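Local coordinates for acetoin utilization protein (Exiguobacterium sibiricum, PDB 2Q04) that probably transfers an acetyl group from acetyl-CoA, as a member of the GNAT acetyltransferase family named for a role in acetoin utilization, at residues Y84-E89 and R203-F208; L130-E135 and A197-L202; V166-D171 and A185-H190. All blocks are in the same frame, centred on the assembly; numbering follows the deposited sequence.

Interaction 1 of 3, residues Y84-E89 and R203-F208; sequences YETWSE and RLRRRF. With CA (calcium ion), chain H.
Trp-87 and Arg-203 bring the two backbones closest, with 7.8 Å between their CA atoms. Residues 86-88 form a short 3-10 turn in the loop between strands 71-79 and 95-103. Ser-88 O, in the same turn, binds a calcium ion at 2.5 Å, and Gly-90 O is a second ligand. The other segment is the end of helix 193-203 and the tail after it. The Trp-87 ring meets that helix end with its edge: CZ3 lies 3.7 Å from Arg-203 CA, and Arg-203 CB sits near the ring plane. One face of the same ring is covered by Thr-86 CG2. The long side chain of Arg-203 leads away, to a hydrogen bond with Pro-169 O and a salt bridge with Asp-200.

Glu-89 and Arg-205 form a salt bridge from opposite directions. Glu-89 stays extended beyond CG and so reaches out to Arg-205, whose chain bends at chi2 (65°) on its way to the carboxylate. Arg-205 NH2 donates to the syn lone pair of Glu-89 OE2 at 3.3 Å, nearly in the guanidinium plane. Arg-205 NE is 3.0 Å from Glu-89 OE1, with an N-H...O angle of 123°. The carboxylate and guanidinium planes stand 71° apart. The pair is therefore twisted and not coplanar: NE and NH2 both reach the carboxylate, but the NE bonds are weak. Its hold on the C-terminal tail is probably largely electrostatic.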
loop_
_atom_site.group_PDB
_atom_site.type_symbol
_atom_site.label_atom_id
_atom_site.label_comp_id
_atom_site.label_asym_id
_atom_site.label_seq_id
_atom_site.Cartn_x
_atom_site.Cartn_y
_atom_site.Cartn_z
ATOM N N TYR A 84 14.626 -6.741 6.107
ATOM C CA TYR A 84 14.915 -6.604 7.538
ATOM C C TYR A 84 13.634 -6.495 8.402
ATOM O O TYR A 84 13.686 -6.091 9.569
ATOM C CB TYR A 84 15.848 -5.409 7.772
ATOM C CG TYR A 84 17.205 -5.596 7.129
ATOM C CD1 TYR A 84 18.086 -6.562 7.603
ATOM C CD2 TYR A 84 17.582 -4.848 6.013
ATOM C CE1 TYR A 84 19.335 -6.764 7.004
ATOM C CE2 TYR A 84 18.822 -5.042 5.400
ATOM C CZ TYR A 84 19.696 -6.009 5.905
ATOM O OH TYR A 84 20.939 -6.215 5.311
ATOM N N GLU A 85 12.507 -6.889 7.824
ATOM C CA GLU A 85 11.266 -7.057 8.573
ATOM C C GLU A 85 10.852 -8.516 8.441
ATOM O O GLU A 85 11.348 -9.218 7.568
ATOM C CB GLU A 85 10.168 -6.128 8.031
ATOM C CG GLU A 85 10.440 -4.621 8.282
ATOM C CD GLU A 85 9.200 -3.735 8.036
ATOM O OE1 GLU A 85 8.302 -4.147 7.256
ATOM O OE2 GLU A 85 9.131 -2.628 8.627
ATOM N N THR A 86 9.955 -8.974 9.307
ATOM C CA THR A 86 9.608 -10.412 9.347
ATOM C C THR A 86 8.847 -10.903 8.101
ATOM O O THR A 86 8.937 -12.072 7.737
ATOM C CB THR A 86 8.796 -10.786 10.629
ATOM O OG1 THR A 86 8.617 -12.217 10.685
ATOM C CG2 THR A 86 7.443 -10.108 10.644
ATOM N N TRP A 87 8.203 -9.988 7.397
ATOM C CA TRP A 87 7.321 -10.356 6.287
ATOM C C TRP A 87 8.075 -10.881 5.031
ATOM O O TRP A 87 7.456 -11.425 4.127
ATOM C CB TRP A 87 6.420 -9.164 5.924
ATOM C CG TRP A 87 5.846 -8.532 7.123
ATOM C CD1 TRP A 87 6.214 -7.337 7.673
ATOM C CD2 TRP A 87 4.939 -9.133 8.045
ATOM N NE1 TRP A 87 5.540 -7.130 8.848
ATOM C CE2 TRP A 87 4.753 -8.221 9.105
ATOM C CE3 TRP A 87 4.245 -10.346 8.070
ATOM C CZ2 TRP A 87 3.902 -8.487 10.183
ATOM C CZ3 TRP A 87 3.397 -10.605 9.135
ATOM C CH2 TRP A 87 3.238 -9.680 10.180
ATOM N N SER A 88 9.413 -10.784 5.035
ATOM C CA SER A 88 10.213 -11.206 3.888
ATOM C C SER A 88 10.873 -12.571 4.095
ATOM O O SER A 88 11.572 -13.055 3.218
ATOM C CB SER A 88 11.292 -10.161 3.577
ATOM O OG SER A 88 12.224 -10.053 4.633
ATOM N N GLU A 89 10.645 -13.188 5.244
ATOM C CA GLU A 89 11.266 -14.488 5.544
ATOM C C GLU A 89 10.880 -15.567 4.522
ATOM O O GLU A 89 9.777 -15.550 3.969
ATOM C CB GLU A 89 10.874 -14.961 6.935
ATOM C CG GLU A 89 11.674 -14.375 8.038
ATOM C CD GLU A 89 11.535 -15.150 9.326
ATOM O OE1 GLU A 89 10.838 -16.194 9.332
ATOM O OE2 GLU A 89 12.143 -14.735 10.324
ATOM N N ARG A 203 2.880 -14.333 10.246
ATOM C CA ARG A 203 2.108 -13.476 11.158
ATOM C C ARG A 203 1.960 -14.100 12.553
ATOM O O ARG A 203 1.847 -13.395 13.529
ATOM C CB ARG A 203 0.733 -13.143 10.571
ATOM C CG ARG A 203 -0.243 -14.273 10.608
ATOM C CD ARG A 203 -1.485 -13.937 9.841
ATOM N NE ARG A 203 -2.410 -15.068 9.788
ATOM C CZ ARG A 203 -3.283 -15.374 10.745
ATOM N NH1 ARG A 203 -3.383 -14.623 11.831
ATOM N NH2 ARG A 203 -4.077 -16.424 10.603
ATOM N N LEU A 204 1.938 -15.432 12.616
ATOM C CA LEU A 204 1.923 -16.153 13.904
ATOM C C LEU A 204 3.264 -16.834 14.065
ATOM O O LEU A 204 3.377 -18.066 14.007
ATOM C CB LEU A 204 0.787 -17.165 13.945
ATOM C CG LEU A 204 -0.616 -16.552 13.927
ATOM C CD1 LEU A 204 -1.664 -17.613 13.675
ATOM C CD2 LEU A 204 -0.905 -15.794 15.239
ATOM N N ARG A 205 4.276 -16.003 14.307
ATOM C CA ARG A 205 5.676 -16.382 14.196
ATOM C C ARG A 205 6.183 -17.229 15.373
ATOM O O ARG A 205 7.092 -18.043 15.213
ATOM C CB ARG A 205 6.522 -15.097 14.066
ATOM C CG ARG A 205 7.978 -15.310 13.732
ATOM C CD ARG A 205 8.177 -15.918 12.341
ATOM N NE ARG A 205 9.593 -16.143 12.069
ATOM C CZ ARG A 205 10.318 -17.133 12.612
ATOM N NH1 ARG A 205 9.755 -17.997 13.464
ATOM N NH2 ARG A 205 11.617 -17.248 12.322
ATOM N N ARG A 206 5.599 -17.035 16.543
ATOM C CA ARG A 206 6.019 -17.768 17.728
ATOM C C ARG A 206 5.208 -19.070 17.925
ATOM O O ARG A 206 5.053 -19.547 19.049
ATOM C CB ARG A 206 5.918 -16.869 18.975
ATOM C CG ARG A 206 7.083 -15.874 19.114
ATOM C CD ARG A 206 7.160 -15.288 20.522
ATOM N NE ARG A 206 8.549 -15.164 21.000
ATOM C CZ ARG A 206 9.178 -16.085 21.735
ATOM N N ARG A 207 4.748 -19.662 16.819
ATOM C CA ARG A 207 4.022 -20.925 16.876
ATOM C C ARG A 207 4.909 -22.044 17.446
ATOM O O ARG A 207 4.411 -22.970 18.091
ATOM C CB ARG A 207 3.507 -21.321 15.481
ATOM C CG ARG A 207 2.871 -22.741 15.426
ATOM C CD ARG A 207 2.288 -23.078 14.047
ATOM N NE ARG A 207 0.990 -22.416 13.805
ATOM C CZ ARG A 207 0.801 -21.353 12.999
ATOM N NH1 ARG A 207 1.823 -20.805 12.325
ATOM N NH2 ARG A 207 -0.424 -20.843 12.856
ATOM N N PHE A 208 6.225 -21.937 17.226
ATOM C CA PHE A 208 7.172 -22.966 17.693
ATOM C C PHE A 208 7.123 -23.147 19.205
ATOM O O PHE A 208 7.398 -24.225 19.705
ATOM C CB PHE A 208 8.612 -22.642 17.243
ATOM C CG PHE A 208 9.235 -21.493 17.975
ATOM C CD1 PHE A 208 9.120 -20.203 17.494
ATOM C CD2 PHE A 208 9.972 -21.706 19.124
ATOM C CE1 PHE A 208 9.706 -19.144 18.162
ATOM C CE2 PHE A 208 10.553 -20.649 19.796
ATOM C CZ PHE A 208 10.415 -19.369 19.314
HETATM CA CA CA H . 11.060 -13.859 0.867
#

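Interaction 2 of 3, residues L130-E135 and A197-L202; sequences LILTTE and AHFDAL. With CA (calcium ion), chain G; EDO (1,2-ethanediol), chain J.
Thr-133 OG1 is gripped by water 1, which donates to it at 2.7 Å, and it is also hydrogen-bonded to Leu-98 O. The same water gives a second hydrogen bond to Glu-135 OE2, also 2.7 Å long, and binds a calcium ion. Thr-134 O binds that ion directly at 2.5 Å. Water 2 and water 3 are further ligands, and Gly-99 O of the adjacent strand adds another. Water 2 also accepts a bond from Thr-134 N. Two of the metal-bound waters are thus tied to strand 130-135 as well. Glu-135 OE1 has partners of its own, Trp-140 NE1 and a 1,2-ethanediol that probably came from the crystallisation liquor.

Strand 130-135 belongs to the mixed sheet of this GNAT-family protein. It runs parallel to strand 95-103 and antiparallel to strand 182-187, and helix 193-203 packs on one side of it. Leu-130 and Leu-132 are two residues apart, and both point their side chains at the helix. They are buried, as is Phe-199 opposite them.

Phe-199 fills the contact from the helix side. Its CG lies anti to the backbone N (chi1 170°), which sends the ring toward the strand. The two methyls of Leu-130 divide the work. CD2 makes a CH-pi contact over one face of the Phe-199 ring, 4.1 Å from the centroid and 18° off the normal. CD1 packs on the root of the side chain, 3.5 Å from Phe-199 CB. The Leu-130 side chain crosses that of Phe-199 at about a right angle. Leu-132 approaches the ring obliquely and sets CD2 at 3.9 Å from Phe-199 CE1. Phe-199 also touches Leu-183 and Ala-185 of strand 182-187.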
loop_
_atom_site.group_PDB
_atom_site.type_symbol
_atom_site.label_atom_id
_atom_site.label_comp_id
_atom_site.label_asym_id
_atom_site.label_seq_id
_atom_site.Cartn_x
_atom_site.Cartn_y
_atom_site.Cartn_z
ATOM N N LEU A 130 -0.369 -12.863 -2.766
ATOM C CA LEU A 130 -0.911 -12.579 -1.470
ATOM C C LEU A 130 -0.324 -11.210 -1.064
ATOM O O LEU A 130 0.899 -11.079 -0.850
ATOM C CB LEU A 130 -0.514 -13.682 -0.458
ATOM C CG LEU A 130 -1.185 -13.614 0.928
ATOM C CD1 LEU A 130 -1.114 -14.974 1.662
ATOM C CD2 LEU A 130 -0.569 -12.504 1.779
ATOM N N ILE A 131 -1.172 -10.181 -1.063
ATOM C CA ILE A 131 -0.717 -8.812 -0.812
ATOM C C ILE A 131 -0.992 -8.409 0.637
ATOM O O ILE A 131 -2.137 -8.205 1.026
ATOM C CB ILE A 131 -1.409 -7.797 -1.786
ATOM C CG1 ILE A 131 -1.222 -8.247 -3.239
ATOM C CG2 ILE A 131 -0.840 -6.365 -1.586
ATOM C CD1 ILE A 131 -2.114 -7.509 -4.233
ATOM N N LEU A 132 0.059 -8.319 1.429
ATOM C CA LEU A 132 -0.075 -7.932 2.809
ATOM C C LEU A 132 0.330 -6.487 2.977
ATOM O O LEU A 132 0.975 -5.918 2.114
ATOM C CB LEU A 132 0.770 -8.859 3.724
ATOM C CG LEU A 132 2.318 -8.920 3.542
ATOM C CD1 LEU A 132 3.018 -7.688 4.127
ATOM C CD2 LEU A 132 2.863 -10.178 4.198
ATOM N N THR A 133 -0.076 -5.889 4.085
ATOM C CA THR A 133 0.283 -4.504 4.384
ATOM C C THR A 133 0.289 -4.285 5.894
ATOM O O THR A 133 -0.434 -4.957 6.629
ATOM C CB THR A 133 -0.726 -3.466 3.685
ATOM O OG1 THR A 133 -0.058 -2.229 3.445
ATOM C CG2 THR A 133 -1.934 -3.218 4.535
ATOM N N THR A 134 1.126 -3.363 6.343
ATOM C CA THR A 134 1.221 -3.026 7.751
ATOM C C THR A 134 0.947 -1.557 7.940
ATOM O O THR A 134 1.425 -0.732 7.166
ATOM C CB THR A 134 2.608 -3.310 8.282
ATOM O OG1 THR A 134 3.579 -2.659 7.448
ATOM C CG2 THR A 134 2.878 -4.801 8.300
ATOM N N GLU A 135 0.174 -1.226 8.976
ATOM C CA GLU A 135 -0.169 0.177 9.287
ATOM C C GLU A 135 0.093 0.453 10.767
ATOM O O GLU A 135 -0.390 -0.267 11.624
ATOM C CB GLU A 135 -1.644 0.454 8.946
ATOM C CG GLU A 135 -1.936 0.558 7.424
ATOM C CD GLU A 135 -1.405 1.858 6.797
ATOM O OE1 GLU A 135 -1.245 2.846 7.537
ATOM O OE2 GLU A 135 -1.151 1.885 5.560
ATOM N N ALA A 197 -0.322 -20.551 3.774
ATOM C CA ALA A 197 0.223 -21.213 4.954
ATOM C C ALA A 197 1.495 -20.525 5.407
ATOM O O ALA A 197 1.750 -20.408 6.597
ATOM C CB ALA A 197 0.491 -22.678 4.663
ATOM N N HIS A 198 2.307 -20.092 4.443
ATOM C CA HIS A 198 3.533 -19.384 4.743
ATOM C C HIS A 198 3.217 -18.063 5.406
ATOM O O HIS A 198 3.855 -17.680 6.373
ATOM C CB HIS A 198 4.327 -19.151 3.475
ATOM C CG HIS A 198 5.647 -18.487 3.705
ATOM N ND1 HIS A 198 6.557 -18.947 4.625
ATOM C CD2 HIS A 198 6.245 -17.453 3.072
ATOM C CE1 HIS A 198 7.643 -18.194 4.582
ATOM N NE2 HIS A 198 7.480 -17.285 3.645
ATOM N N PHE A 199 2.219 -17.368 4.876
ATOM C CA PHE A 199 1.780 -16.107 5.447
ATOM C C PHE A 199 1.322 -16.296 6.884
ATOM O O PHE A 199 1.643 -15.490 7.745
ATOM C CB PHE A 199 0.649 -15.496 4.608
ATOM C CG PHE A 199 -0.034 -14.314 5.266
ATOM C CD1 PHE A 199 0.671 -13.145 5.540
ATOM C CD2 PHE A 199 -1.389 -14.357 5.571
ATOM C CE1 PHE A 199 0.039 -12.050 6.134
ATOM C CE2 PHE A 199 -2.023 -13.255 6.162
ATOM C CZ PHE A 199 -1.300 -12.108 6.439
ATOM N N ASP A 200 0.557 -17.357 7.135
ATOM C CA ASP A 200 0.094 -17.666 8.505
ATOM C C ASP A 200 1.279 -17.900 9.434
ATOM O O ASP A 200 1.234 -17.545 10.598
ATOM C CB ASP A 200 -0.800 -18.926 8.526
ATOM C CG ASP A 200 -2.173 -18.689 7.923
ATOM O OD1 ASP A 200 -2.636 -17.522 7.891
ATOM O OD2 ASP A 200 -2.809 -19.689 7.503
ATOM N N ALA A 201 2.318 -18.545 8.908
ATOM C CA ALA A 201 3.526 -18.829 9.673
ATOM C C ALA A 201 4.315 -17.542 9.982
ATOM O O ALA A 201 5.004 -17.460 10.997
ATOM C CB ALA A 201 4.402 -19.818 8.922
ATOM N N LEU A 202 4.222 -16.556 9.089
ATOM C CA LEU A 202 4.908 -15.268 9.286
ATOM C C LEU A 202 4.203 -14.403 10.327
ATOM O O LEU A 202 4.848 -13.794 11.170
ATOM C CB LEU A 202 4.999 -14.497 7.968
ATOM C CG LEU A 202 5.918 -15.084 6.906
ATOM C CD1 LEU A 202 5.816 -14.273 5.630
ATOM C CD2 LEU A 202 7.358 -15.138 7.398
HETATM CA CA CA G . 2.859 0.183 5.408
HETATM C C1 EDO J . -1.639 6.867 6.399
HETATM O O1 EDO J . -2.431 5.664 6.531
HETATM C C2 EDO J . -0.313 6.557 5.734
HETATM O O2 EDO J . 0.619 7.598 6.013
HETATM O O HOH W 1 0.598 0.119 4.503
HETATM O O HOH W 2 2.941 -2.294 4.471
HETATM O O HOH W 3 5.282 0.636 6.562
#

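Interaction 3 of 3, residues V166-D171 and A185-H190; sequences VFFPTD and ARIGKH. With EDO (1,2-ethanediol), chain K.
Val-166 and Ala-185 face each other as an antiparallel hydrogen-bonded pair, where the short strand 166-168 joins strand 182-187 in the mixed sheet of this GNAT-family protein. Two backbone bonds make the pair. Val-166 N donates to Ala-185 O at 3.0 Å, and Ala-185 N donates to Val-166 O at 2.9 Å. The segment axes then diverge strongly, with 110° between their N-to-C directions. Beyond the pair, Phe-168 still bonds through its backbone to Leu-183.

Phe-168 supplies the main side-chain contact. Its CG is anti to the carbonyl carbon (chi1 -77°), and the ring reaches over to Ala-185. There it presents an edge: the backbone N and O of Ala-185 both lie near the ring plane. CE2 comes to 3.8 Å from Ala-185 CB. At the far end of the ring, CZ is 4.2 Å from Ile-187 CD1, and the two side chains cross at about a right angle. This second contact is light.

Further out, Phe-168 meets Phe-199 of helix 193-203 edge-to-face. That helix also touches Ala-185 through Phe-199 and Ile-187 through Val-196. On the other side of strand 182-187, Arg-186 pairs through its backbone with Ile-131, so this strand bridges strand 166-168 and strand 130-135. The Arg-186 side chain forms a salt bridge with Glu-127.

Past the strand, the chain at Thr-170 holds a 1,2-ethanediol, probably from the crystallisation liquor. The diol's C2 lies at the edge of the Phe-167 ring, 3.7 Å from CZ. Thr-170 N donates to the diol's O1 at 3.2 Å, with an N-H...O angle of 168°.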
loop_
_atom_site.group_PDB
_atom_site.type_symbol
_atom_site.label_atom_id
_atom_site.label_comp_id
_atom_site.label_asym_id
_atom_site.label_seq_id
_atom_site.Cartn_x
_atom_site.Cartn_y
_atom_site.Cartn_z
ATOM N N VAL A 166 -7.948 -7.513 4.154
ATOM C CA VAL A 166 -8.694 -7.816 5.360
ATOM C C VAL A 166 -7.743 -7.910 6.543
ATOM O O VAL A 166 -6.618 -8.352 6.391
ATOM C CB VAL A 166 -9.413 -9.218 5.222
ATOM C CG1 VAL A 166 -10.403 -9.424 6.325
ATOM C CG2 VAL A 166 -10.084 -9.342 3.882
ATOM N N PHE A 167 -8.224 -7.527 7.733
ATOM C CA PHE A 167 -7.429 -7.594 8.950
ATOM C C PHE A 167 -7.076 -9.028 9.304
ATOM O O PHE A 167 -7.912 -9.924 9.193
ATOM C CB PHE A 167 -8.188 -6.966 10.102
ATOM C CG PHE A 167 -7.543 -7.171 11.428
ATOM C CD1 PHE A 167 -6.639 -6.259 11.916
ATOM C CD2 PHE A 167 -7.844 -8.296 12.197
ATOM C CE1 PHE A 167 -6.045 -6.447 13.146
ATOM C CE2 PHE A 167 -7.255 -8.488 13.419
ATOM C CZ PHE A 167 -6.362 -7.565 13.903
ATOM N N PHE A 168 -5.817 -9.234 9.721
ATOM C CA PHE A 168 -5.350 -10.540 10.222
ATOM C C PHE A 168 -4.629 -10.354 11.547
ATOM O O PHE A 168 -3.794 -9.457 11.679
ATOM C CB PHE A 168 -4.399 -11.203 9.219
ATOM C CG PHE A 168 -5.097 -11.826 8.047
ATOM C CD1 PHE A 168 -5.616 -13.106 8.137
ATOM C CD2 PHE A 168 -5.230 -11.137 6.853
ATOM C CE1 PHE A 168 -6.262 -13.682 7.060
ATOM C CE2 PHE A 168 -5.865 -11.722 5.763
ATOM C CZ PHE A 168 -6.385 -12.987 5.874
ATOM N N PRO A 169 -4.968 -11.185 12.553
ATOM C CA PRO A 169 -4.226 -11.149 13.806
ATOM C C PRO A 169 -2.772 -11.505 13.603
ATOM O O PRO A 169 -2.434 -12.208 12.658
ATOM C CB PRO A 169 -4.924 -12.223 14.664
ATOM C CG PRO A 169 -6.243 -12.403 14.069
ATOM C CD PRO A 169 -6.087 -12.141 12.609
ATOM N N THR A 170 -1.918 -11.003 14.470
ATOM C CA THR A 170 -0.500 -11.313 14.410
ATOM C C THR A 170 0.143 -11.186 15.789
ATOM O O THR A 170 -0.340 -10.443 16.644
ATOM C CB THR A 170 0.238 -10.377 13.451
ATOM O OG1 THR A 170 1.631 -10.692 13.455
ATOM C CG2 THR A 170 0.057 -8.911 13.873
ATOM N N ASP A 171 1.228 -11.917 16.001
ATOM C CA ASP A 171 2.001 -11.776 17.215
ATOM C C ASP A 171 3.272 -10.949 16.968
ATOM O O ASP A 171 4.171 -10.914 17.805
ATOM C CB ASP A 171 2.348 -13.146 17.808
ATOM C CG ASP A 171 3.175 -14.003 16.873
ATOM O OD1 ASP A 171 3.754 -13.467 15.902
ATOM O OD2 ASP A 171 3.256 -15.216 17.120
ATOM N N ALA A 185 -4.244 -8.094 4.724
ATOM C CA ALA A 185 -3.777 -8.770 3.531
ATOM C C ALA A 185 -4.892 -9.149 2.574
ATOM O O ALA A 185 -5.985 -9.472 2.982
ATOM C CB ALA A 185 -2.977 -9.987 3.901
ATOM N N ARG A 186 -4.567 -9.122 1.286
ATOM C CA ARG A 186 -5.477 -9.529 0.238
ATOM C C ARG A 186 -4.949 -10.788 -0.395
ATOM O O ARG A 186 -3.856 -10.784 -0.987
ATOM C CB ARG A 186 -5.591 -8.431 -0.827
ATOM C CG ARG A 186 -6.521 -8.775 -2.019
ATOM C CD ARG A 186 -6.320 -7.769 -3.161
ATOM N NE ARG A 186 -7.465 -7.680 -4.083
ATOM C CZ ARG A 186 -7.650 -8.463 -5.143
ATOM N NH1 ARG A 186 -6.822 -9.463 -5.396
ATOM N NH2 ARG A 186 -8.700 -8.276 -5.919
ATOM N N ILE A 187 -5.690 -11.884 -0.242
ATOM C CA ILE A 187 -5.302 -13.165 -0.834
ATOM C C ILE A 187 -5.926 -13.302 -2.217
ATOM O O ILE A 187 -7.138 -13.506 -2.349
ATOM C CB ILE A 187 -5.749 -14.370 0.043
ATOM C CG1 ILE A 187 -5.098 -14.290 1.427
ATOM C CG2 ILE A 187 -5.379 -15.710 -0.648
ATOM C CD1 ILE A 187 -5.679 -15.267 2.438
ATOM N N GLY A 188 -5.091 -13.184 -3.247
ATOM C CA GLY A 188 -5.544 -13.303 -4.613
ATOM C C GLY A 188 -6.288 -14.602 -4.870
ATOM O O GLY A 188 -5.990 -15.635 -4.263
ATOM N N LYS A 189 -7.249 -14.543 -5.792
ATOM C CA LYS A 189 -8.091 -15.692 -6.143
ATOM C C LYS A 189 -7.275 -16.903 -6.645
ATOM O O LYS A 189 -7.711 -18.050 -6.506
ATOM C CB LYS A 189 -9.109 -15.259 -7.227
ATOM C CG LYS A 189 -10.022 -16.356 -7.712
ATOM N N HIS A 190 -6.098 -16.636 -7.234
ATOM C CA HIS A 190 -5.224 -17.711 -7.789
ATOM C C HIS A 190 -4.083 -18.103 -6.855
ATOM O O HIS A 190 -3.196 -18.852 -7.250
ATOM C CB HIS A 190 -4.581 -17.264 -9.122
ATOM C CG HIS A 190 -5.546 -17.086 -10.238
ATOM N ND1 HIS A 190 -5.737 -15.875 -10.868
ATOM C CD2 HIS A 190 -6.325 -17.978 -10.893
ATOM C CE1 HIS A 190 -6.616 -16.022 -11.843
ATOM N NE2 HIS A 190 -6.988 -17.289 -11.881
HETATM C C1 EDO K . -3.291 -7.489 16.935
HETATM O O1 EDO K . -3.162 -8.828 16.406
HETATM C C2 EDO K . -3.341 -6.480 15.781
HETATM O O2 EDO K . -3.829 -5.195 16.219
#

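In the fold
Interaction 2 is the buried contact of the three, interaction 3 is partly buried, and interaction 1 lies at the surface. Interactions 2 and 3 are close, with centres about 6 Å apart, and meet on neighbouring strands 130-135 and 182-187. Interactions 1 and 2 share helix 193-203: interaction 2 uses its inward side, interaction 1 its last residue and the tail beyond. His-198 NE2 bonds to Glu-89 O between them. Arg-203 ties interaction 1 to interaction 3 through Thr-170 and Pro-169. The helix-to-sheet contact is apolar, the strand pair combines backbone bonds with a few apolar contacts, and the surface contact adds a salt bridge. Interactions 1 and 2 each supply a backbone oxygen to a different calcium ion.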